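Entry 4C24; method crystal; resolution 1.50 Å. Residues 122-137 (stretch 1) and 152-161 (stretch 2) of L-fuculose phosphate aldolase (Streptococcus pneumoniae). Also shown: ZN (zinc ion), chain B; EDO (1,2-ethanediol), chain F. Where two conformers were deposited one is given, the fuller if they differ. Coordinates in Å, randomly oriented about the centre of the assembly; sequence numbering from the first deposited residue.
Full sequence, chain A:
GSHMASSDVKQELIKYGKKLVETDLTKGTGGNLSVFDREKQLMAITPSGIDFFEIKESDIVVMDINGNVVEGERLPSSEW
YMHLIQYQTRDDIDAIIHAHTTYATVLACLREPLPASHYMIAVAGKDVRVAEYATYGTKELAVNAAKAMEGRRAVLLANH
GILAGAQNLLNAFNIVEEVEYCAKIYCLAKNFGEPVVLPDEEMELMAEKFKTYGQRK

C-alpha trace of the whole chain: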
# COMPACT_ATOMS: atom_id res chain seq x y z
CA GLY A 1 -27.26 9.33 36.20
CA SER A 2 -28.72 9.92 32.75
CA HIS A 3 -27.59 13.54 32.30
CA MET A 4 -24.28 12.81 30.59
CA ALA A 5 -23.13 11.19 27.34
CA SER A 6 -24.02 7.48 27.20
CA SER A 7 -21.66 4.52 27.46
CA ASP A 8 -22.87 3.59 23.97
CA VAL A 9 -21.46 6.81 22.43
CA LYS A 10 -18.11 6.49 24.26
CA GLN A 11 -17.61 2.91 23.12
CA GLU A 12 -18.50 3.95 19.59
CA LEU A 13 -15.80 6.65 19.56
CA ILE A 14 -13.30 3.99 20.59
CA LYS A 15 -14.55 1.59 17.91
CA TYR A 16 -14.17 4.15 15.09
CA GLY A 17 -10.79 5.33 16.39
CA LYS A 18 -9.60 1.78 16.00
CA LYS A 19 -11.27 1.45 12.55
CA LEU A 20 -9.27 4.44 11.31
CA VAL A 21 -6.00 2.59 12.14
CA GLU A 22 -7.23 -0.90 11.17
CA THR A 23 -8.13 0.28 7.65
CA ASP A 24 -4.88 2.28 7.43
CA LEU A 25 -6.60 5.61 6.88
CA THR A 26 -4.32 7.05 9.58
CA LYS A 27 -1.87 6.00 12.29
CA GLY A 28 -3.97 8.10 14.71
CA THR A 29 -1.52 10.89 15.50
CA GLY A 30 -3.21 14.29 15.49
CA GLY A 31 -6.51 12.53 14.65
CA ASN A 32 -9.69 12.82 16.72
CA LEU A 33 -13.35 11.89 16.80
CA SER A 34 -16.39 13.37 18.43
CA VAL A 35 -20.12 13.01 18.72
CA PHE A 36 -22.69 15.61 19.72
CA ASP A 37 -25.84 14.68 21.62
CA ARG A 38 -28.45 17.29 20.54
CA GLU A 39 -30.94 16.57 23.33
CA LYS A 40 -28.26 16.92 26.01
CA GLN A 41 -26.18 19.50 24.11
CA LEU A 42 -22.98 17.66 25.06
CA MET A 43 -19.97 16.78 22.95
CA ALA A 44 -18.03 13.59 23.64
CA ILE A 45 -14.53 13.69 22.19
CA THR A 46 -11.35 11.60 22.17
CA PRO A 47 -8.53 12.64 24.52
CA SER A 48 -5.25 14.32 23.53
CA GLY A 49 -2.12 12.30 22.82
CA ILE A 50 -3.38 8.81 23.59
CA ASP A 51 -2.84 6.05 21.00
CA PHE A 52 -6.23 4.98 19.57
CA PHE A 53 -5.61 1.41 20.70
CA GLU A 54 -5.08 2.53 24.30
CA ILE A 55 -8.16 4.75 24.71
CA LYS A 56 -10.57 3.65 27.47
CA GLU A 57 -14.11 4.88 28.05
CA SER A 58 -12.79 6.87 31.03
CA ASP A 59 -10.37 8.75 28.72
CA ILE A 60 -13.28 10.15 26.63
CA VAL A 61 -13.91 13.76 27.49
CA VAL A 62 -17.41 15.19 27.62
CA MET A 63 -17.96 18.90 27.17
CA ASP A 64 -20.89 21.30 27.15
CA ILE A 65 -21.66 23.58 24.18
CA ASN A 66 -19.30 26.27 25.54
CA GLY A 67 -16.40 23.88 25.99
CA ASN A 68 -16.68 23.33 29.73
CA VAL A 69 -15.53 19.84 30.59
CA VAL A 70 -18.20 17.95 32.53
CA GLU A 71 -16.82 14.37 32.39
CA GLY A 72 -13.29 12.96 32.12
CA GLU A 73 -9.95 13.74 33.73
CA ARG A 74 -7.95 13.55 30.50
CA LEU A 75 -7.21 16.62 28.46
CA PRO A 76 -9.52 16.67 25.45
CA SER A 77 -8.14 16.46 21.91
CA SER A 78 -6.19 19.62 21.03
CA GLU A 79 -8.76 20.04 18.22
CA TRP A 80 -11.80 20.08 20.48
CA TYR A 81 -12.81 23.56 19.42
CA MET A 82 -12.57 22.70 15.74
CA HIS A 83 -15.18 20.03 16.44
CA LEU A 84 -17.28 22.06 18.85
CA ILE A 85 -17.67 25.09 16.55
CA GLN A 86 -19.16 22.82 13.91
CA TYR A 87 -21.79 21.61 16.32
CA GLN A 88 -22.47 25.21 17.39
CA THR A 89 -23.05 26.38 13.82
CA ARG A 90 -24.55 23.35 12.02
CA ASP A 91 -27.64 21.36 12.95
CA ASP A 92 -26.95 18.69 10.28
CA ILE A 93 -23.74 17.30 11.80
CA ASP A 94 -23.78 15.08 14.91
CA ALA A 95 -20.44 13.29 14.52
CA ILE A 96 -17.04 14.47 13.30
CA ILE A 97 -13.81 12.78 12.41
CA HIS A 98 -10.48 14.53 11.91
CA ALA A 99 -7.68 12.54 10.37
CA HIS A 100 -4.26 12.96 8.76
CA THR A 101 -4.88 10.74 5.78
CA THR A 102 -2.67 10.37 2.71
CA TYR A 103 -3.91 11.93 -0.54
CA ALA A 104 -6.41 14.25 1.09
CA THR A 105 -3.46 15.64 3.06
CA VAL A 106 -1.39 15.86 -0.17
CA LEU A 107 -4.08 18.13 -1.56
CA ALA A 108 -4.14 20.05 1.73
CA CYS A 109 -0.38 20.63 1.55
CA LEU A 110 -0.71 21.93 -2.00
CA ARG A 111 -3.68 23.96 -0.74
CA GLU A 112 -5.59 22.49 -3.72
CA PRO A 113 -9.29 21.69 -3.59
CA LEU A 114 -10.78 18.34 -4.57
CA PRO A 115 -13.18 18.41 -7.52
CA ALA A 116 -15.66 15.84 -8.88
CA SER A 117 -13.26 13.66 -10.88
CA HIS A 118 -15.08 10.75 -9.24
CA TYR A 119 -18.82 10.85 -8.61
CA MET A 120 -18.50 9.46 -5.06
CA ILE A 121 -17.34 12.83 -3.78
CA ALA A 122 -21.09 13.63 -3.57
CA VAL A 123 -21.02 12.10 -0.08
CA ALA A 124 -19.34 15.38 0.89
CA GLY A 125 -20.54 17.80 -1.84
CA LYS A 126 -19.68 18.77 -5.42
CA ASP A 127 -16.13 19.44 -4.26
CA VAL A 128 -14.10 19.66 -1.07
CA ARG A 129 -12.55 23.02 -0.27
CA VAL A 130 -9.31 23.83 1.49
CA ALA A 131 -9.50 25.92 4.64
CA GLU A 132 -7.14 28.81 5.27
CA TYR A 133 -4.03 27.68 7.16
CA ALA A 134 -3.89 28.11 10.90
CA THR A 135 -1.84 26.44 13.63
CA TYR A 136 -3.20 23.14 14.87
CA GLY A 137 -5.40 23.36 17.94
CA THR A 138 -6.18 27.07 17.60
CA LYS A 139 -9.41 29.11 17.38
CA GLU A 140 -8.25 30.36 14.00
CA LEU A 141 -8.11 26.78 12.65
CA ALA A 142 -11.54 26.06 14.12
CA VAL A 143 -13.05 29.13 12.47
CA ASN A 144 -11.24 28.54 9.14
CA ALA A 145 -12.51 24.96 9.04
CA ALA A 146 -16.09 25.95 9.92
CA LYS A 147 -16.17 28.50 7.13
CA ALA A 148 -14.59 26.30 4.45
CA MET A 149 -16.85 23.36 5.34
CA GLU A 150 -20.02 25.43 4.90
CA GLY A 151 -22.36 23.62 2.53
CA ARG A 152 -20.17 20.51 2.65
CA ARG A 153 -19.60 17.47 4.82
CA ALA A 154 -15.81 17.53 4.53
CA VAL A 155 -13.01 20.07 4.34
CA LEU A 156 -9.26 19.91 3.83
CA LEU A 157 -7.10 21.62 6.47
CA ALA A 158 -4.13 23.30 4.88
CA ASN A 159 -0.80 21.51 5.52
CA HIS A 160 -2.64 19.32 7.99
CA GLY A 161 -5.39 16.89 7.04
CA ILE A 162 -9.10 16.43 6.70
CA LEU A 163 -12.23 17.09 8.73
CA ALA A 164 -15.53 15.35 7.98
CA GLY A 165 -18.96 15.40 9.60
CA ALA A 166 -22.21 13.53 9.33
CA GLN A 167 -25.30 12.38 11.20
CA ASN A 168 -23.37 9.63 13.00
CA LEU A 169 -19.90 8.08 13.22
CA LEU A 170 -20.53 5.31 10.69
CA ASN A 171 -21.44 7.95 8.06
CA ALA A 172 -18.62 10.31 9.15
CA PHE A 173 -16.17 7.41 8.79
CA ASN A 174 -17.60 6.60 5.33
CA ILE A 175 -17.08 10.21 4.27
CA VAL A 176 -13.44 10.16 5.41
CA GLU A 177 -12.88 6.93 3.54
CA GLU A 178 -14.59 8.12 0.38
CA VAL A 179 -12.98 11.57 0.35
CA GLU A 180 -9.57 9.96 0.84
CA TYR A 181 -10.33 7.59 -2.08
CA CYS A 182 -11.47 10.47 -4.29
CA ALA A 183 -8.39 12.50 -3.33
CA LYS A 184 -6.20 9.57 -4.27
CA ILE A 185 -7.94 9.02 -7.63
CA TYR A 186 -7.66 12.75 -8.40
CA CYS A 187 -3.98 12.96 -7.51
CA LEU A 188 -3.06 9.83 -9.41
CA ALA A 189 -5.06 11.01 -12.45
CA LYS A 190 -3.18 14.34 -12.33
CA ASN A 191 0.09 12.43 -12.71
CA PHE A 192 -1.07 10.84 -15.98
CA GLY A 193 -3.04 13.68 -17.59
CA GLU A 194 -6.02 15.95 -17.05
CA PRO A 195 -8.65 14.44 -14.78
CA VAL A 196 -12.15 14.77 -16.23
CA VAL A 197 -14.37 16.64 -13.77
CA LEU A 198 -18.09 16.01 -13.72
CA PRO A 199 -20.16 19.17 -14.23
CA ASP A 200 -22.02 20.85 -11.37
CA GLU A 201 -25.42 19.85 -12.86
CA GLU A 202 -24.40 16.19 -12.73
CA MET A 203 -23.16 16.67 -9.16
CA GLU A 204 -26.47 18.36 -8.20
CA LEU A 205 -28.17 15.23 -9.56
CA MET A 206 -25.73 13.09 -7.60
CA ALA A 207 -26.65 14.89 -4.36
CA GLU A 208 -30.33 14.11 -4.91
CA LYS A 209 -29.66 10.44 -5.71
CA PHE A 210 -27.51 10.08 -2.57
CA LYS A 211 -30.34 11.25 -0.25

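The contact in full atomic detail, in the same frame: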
# COMPACT_ATOMS: atom_id res chain seq x y z
N ALA A 122 -19.76 13.14 -3.99
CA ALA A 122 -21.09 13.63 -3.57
C ALA A 122 -21.49 13.26 -2.13
O ALA A 122 -22.39 13.87 -1.57
CB ALA A 122 -22.16 13.20 -4.54
N VAL A 123 -20.81 12.30 -1.53
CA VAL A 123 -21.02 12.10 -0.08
C VAL A 123 -20.64 13.34 0.74
O VAL A 123 -21.16 13.55 1.83
CB VAL A 123 -20.31 10.85 0.47
CG1 VAL A 123 -20.81 9.60 -0.24
CG2 VAL A 123 -18.79 10.99 0.41
N ALA A 124 -19.73 14.16 0.22
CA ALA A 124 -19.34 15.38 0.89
C ALA A 124 -19.90 16.64 0.24
O ALA A 124 -20.19 17.60 0.93
CB ALA A 124 -17.83 15.44 0.99
N GLY A 125 -20.05 16.63 -1.08
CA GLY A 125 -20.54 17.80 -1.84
C GLY A 125 -20.01 17.75 -3.26
O GLY A 125 -19.46 16.74 -3.67
N LYS A 126 -20.20 18.82 -4.03
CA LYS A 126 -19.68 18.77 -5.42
C LYS A 126 -18.16 18.83 -5.48
O LYS A 126 -17.55 18.45 -6.48
CB LYS A 126 -20.31 19.86 -6.30
CG LYS A 126 -19.90 21.27 -5.93
CD LYS A 126 -20.40 22.29 -6.95
CE LYS A 126 -19.82 23.64 -6.60
NZ LYS A 126 -20.43 24.69 -7.49
N ASP A 127 -17.57 19.37 -4.42
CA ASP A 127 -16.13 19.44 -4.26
C ASP A 127 -15.83 19.55 -2.78
O ASP A 127 -16.75 19.71 -1.97
CB ASP A 127 -15.50 20.62 -5.05
CG ASP A 127 -16.13 21.97 -4.72
OD1 ASP A 127 -16.66 22.16 -3.61
OD2 ASP A 127 -16.09 22.88 -5.59
N VAL A 128 -14.56 19.42 -2.43
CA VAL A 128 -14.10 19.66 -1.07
C VAL A 128 -13.09 20.80 -1.09
O VAL A 128 -12.11 20.78 -1.85
CB VAL A 128 -13.49 18.40 -0.45
CG1 VAL A 128 -13.00 18.69 0.95
CG2 VAL A 128 -14.53 17.28 -0.44
N ARG A 129 -13.38 21.83 -0.30
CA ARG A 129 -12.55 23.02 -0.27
C ARG A 129 -11.36 22.85 0.65
O ARG A 129 -11.33 21.93 1.48
CB ARG A 129 -13.36 24.21 0.23
CG ARG A 129 -14.66 24.46 -0.52
CD ARG A 129 -15.20 25.81 -0.12
NE ARG A 129 -16.59 26.00 -0.50
CZ ARG A 129 -17.62 25.71 0.28
NH1 ARG A 129 -17.41 25.22 1.51
NH2 ARG A 129 -18.86 25.91 -0.16
N VAL A 130 -10.41 23.78 0.55
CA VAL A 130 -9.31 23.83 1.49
C VAL A 130 -9.44 25.07 2.39
O VAL A 130 -9.59 26.21 1.92
CB VAL A 130 -7.93 23.70 0.78
CG1 VAL A 130 -7.62 24.95 -0.04
CG2 VAL A 130 -6.83 23.39 1.78
N ALA A 131 -9.43 24.83 3.69
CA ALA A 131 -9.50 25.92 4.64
C ALA A 131 -8.21 26.73 4.64
O ALA A 131 -7.14 26.22 4.33
CB ALA A 131 -9.75 25.34 6.04
N GLU A 132 -8.32 27.99 5.05
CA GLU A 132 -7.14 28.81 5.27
C GLU A 132 -6.27 28.17 6.35
O GLU A 132 -6.80 27.64 7.36
CB GLU A 132 -7.54 30.23 5.69
N TYR A 133 -4.96 28.20 6.16
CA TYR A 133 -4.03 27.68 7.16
C TYR A 133 -4.14 28.38 8.51
O TYR A 133 -4.21 29.62 8.61
CB TYR A 133 -2.56 27.73 6.68
CG TYR A 133 -1.63 27.22 7.76
CD1 TYR A 133 -1.43 25.84 7.93
CD2 TYR A 133 -1.07 28.09 8.70
CE1 TYR A 133 -0.64 25.35 8.97
CE2 TYR A 133 -0.27 27.62 9.75
CZ TYR A 133 -0.07 26.23 9.88
OH TYR A 133 0.69 25.74 10.90
N ALA A 134 -4.13 27.58 9.57
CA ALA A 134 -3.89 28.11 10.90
C ALA A 134 -3.28 27.00 11.72
O ALA A 134 -3.45 25.83 11.40
CB ALA A 134 -5.16 28.64 11.54
N THR A 135 -2.55 27.38 12.76
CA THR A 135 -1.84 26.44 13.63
C THR A 135 -2.81 25.43 14.23
O THR A 135 -3.94 25.78 14.60
CB THR A 135 -1.14 27.18 14.78
OG1 THR A 135 -0.39 28.30 14.25
CG2 THR A 135 -0.20 26.27 15.53
N TYR A 136 -2.37 24.17 14.29
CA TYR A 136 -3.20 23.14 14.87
C TYR A 136 -3.65 23.58 16.26
O TYR A 136 -2.93 24.28 16.98
CB TYR A 136 -2.45 21.81 14.92
CG TYR A 136 -1.58 21.61 16.14
CD1 TYR A 136 -0.25 22.01 16.17
CD2 TYR A 136 -2.12 21.00 17.28
CE1 TYR A 136 0.53 21.82 17.31
CE2 TYR A 136 -1.36 20.83 18.42
CZ TYR A 136 -0.05 21.23 18.43
OH TYR A 136 0.68 21.02 19.57
N GLY A 137 -4.88 23.18 16.60
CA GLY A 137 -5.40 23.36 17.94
C GLY A 137 -5.79 24.78 18.31
O GLY A 137 -6.05 25.09 19.46
N ARG A 152 -20.87 21.76 2.94
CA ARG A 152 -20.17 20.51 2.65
C ARG A 152 -20.15 19.66 3.89
O ARG A 152 -20.40 20.15 5.00
CB ARG A 152 -18.73 20.77 2.21
CG ARG A 152 -18.58 21.68 0.98
CD ARG A 152 -19.11 21.02 -0.29
NE ARG A 152 -18.78 21.83 -1.47
CZ ARG A 152 -19.50 22.84 -1.89
NH1 ARG A 152 -20.63 23.17 -1.28
NH2 ARG A 152 -19.09 23.52 -2.95
N ARG A 153 -19.80 18.40 3.71
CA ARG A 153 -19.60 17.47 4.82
C ARG A 153 -18.14 17.09 5.02
O ARG A 153 -17.82 16.24 5.86
CB ARG A 153 -20.48 16.24 4.65
CG ARG A 153 -21.95 16.50 4.97
CD ARG A 153 -22.76 15.22 5.06
NE ARG A 153 -23.78 15.36 6.09
CZ ARG A 153 -24.54 14.37 6.53
NH1 ARG A 153 -24.41 13.15 6.03
NH2 ARG A 153 -25.43 14.60 7.49
N ALA A 154 -17.22 17.72 4.28
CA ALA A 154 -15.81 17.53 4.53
C ALA A 154 -15.07 18.77 4.12
O ALA A 154 -15.59 19.55 3.31
CB ALA A 154 -15.27 16.32 3.78
N VAL A 155 -13.88 18.94 4.67
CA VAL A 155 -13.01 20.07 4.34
C VAL A 155 -11.57 19.65 4.52
O VAL A 155 -11.25 18.87 5.42
CB VAL A 155 -13.35 21.32 5.19
CG1 VAL A 155 -13.06 21.13 6.66
CG2 VAL A 155 -12.60 22.55 4.71
N LEU A 156 -10.68 20.10 3.64
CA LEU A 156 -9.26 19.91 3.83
C LEU A 156 -8.66 21.04 4.70
O LEU A 156 -9.02 22.22 4.57
CB LEU A 156 -8.54 19.82 2.47
CG LEU A 156 -9.09 18.85 1.44
CD1 LEU A 156 -8.30 18.90 0.14
CD2 LEU A 156 -9.14 17.44 2.04
N LEU A 157 -7.75 20.67 5.59
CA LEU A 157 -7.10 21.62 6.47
C LEU A 157 -5.69 21.79 5.96
O LEU A 157 -4.90 20.85 5.90
CB LEU A 157 -7.06 21.05 7.89
CG LEU A 157 -8.43 20.66 8.43
CD1 LEU A 157 -8.24 20.00 9.80
CD2 LEU A 157 -9.43 21.81 8.47
N ALA A 158 -5.38 23.03 5.54
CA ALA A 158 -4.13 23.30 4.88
C ALA A 158 -2.90 22.77 5.63
O ALA A 158 -2.72 23.04 6.81
CB ALA A 158 -4.01 24.80 4.67
N ASN A 159 -2.06 21.99 4.95
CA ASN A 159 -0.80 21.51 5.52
C ASN A 159 -1.04 20.64 6.74
O ASN A 159 -0.20 20.57 7.62
CB ASN A 159 0.16 22.66 5.85
CG ASN A 159 0.53 23.45 4.63
OD1 ASN A 159 1.42 23.08 3.87
ND2 ASN A 159 -0.16 24.51 4.43
N HIS A 160 -2.19 19.98 6.74
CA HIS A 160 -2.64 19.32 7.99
C HIS A 160 -3.39 18.03 7.75
O HIS A 160 -2.88 16.95 8.08
CB HIS A 160 -3.46 20.31 8.80
CG HIS A 160 -3.82 19.82 10.17
ND1 HIS A 160 -4.11 20.67 11.20
CD2 HIS A 160 -3.95 18.56 10.66
CE1 HIS A 160 -4.41 19.95 12.28
NE2 HIS A 160 -4.33 18.67 11.97
N GLY A 161 -4.59 18.10 7.20
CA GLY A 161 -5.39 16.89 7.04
C GLY A 161 -6.80 17.15 6.61
O GLY A 161 -7.06 18.03 5.80
ZN ZN B . -4.68 17.08 13.14
C1 EDO F . -20.43 27.01 -2.99
O1 EDO F . -20.04 26.09 -4.00
C2 EDO F . -21.91 26.81 -2.72
O2 EDO F . -22.14 25.43 -2.43
O HOH W 1 -15.24 21.86 1.92
O HOH W 2 -6.72 24.77 7.32
O HOH W 3 -4.30 24.33 8.75
O HOH W 4 -2.91 23.26 11.12
O HOH W 5 -4.33 17.90 15.03

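How do the two backbones run against each other? They lie parallel, with Val130 beside Leu156 at the centre of a short bridge. Leu156 reaches both ways: its N donates to Arg129 O (2.9 Å, 163°), and its O accepts from Ala131 N (2.8 Å, 172°). Both bonds are nearly straight, as expected where two strands pair in register. Farther back, Arg153 N donates to Ala124 O at 2.9 Å, while between these ties a water bridges the gap, accepting from Arg129 N (2.9 Å) and donating to Ala154 O (2.7 Å).

Which apolar side chains fill the space around this pairing? Val130 and Leu156 project to the same face of the sheet, with Val130 CG2 4.0 Å from Leu156 CB. Ala131 turns to the other face, where its CB lies 4.2 Å from Val155 CG2. Val128 CG1 packs 3.9 Å from Leu156 CG, and Ala124 CB meets Ala154 CB at 3.9 Å.

What holds the long side chain of Arg152? Its CA-to-CB bond points toward stretch 1, and the side chain forms a salt bridge with Asp127, whose OD1 accepts from both NE (3.0 Å) and NH2 (2.9 Å) of Arg152. Arg129 covers one face of this guanidinium, its NH2 3.4 Å from Arg152 NH1. Those like charges are both donors, so no hydrogen bond joins them. An ethanediol, probably from the crystallisation liquor, accepts from Arg152 NH1 and NH2. Gly125 leaves room here: a CB on it would clash with Arg152 CD.

How does the contact continue beyond the strands? Tyr133 CB packs 3.8 Å from Ala158 CB, and the ring meets Ala158 O at its edge. Another water links Ala134 O (2.6 Å) to His160 ND1 (2.9 Å), while His160 NE2 binds zinc at 2.0 Å.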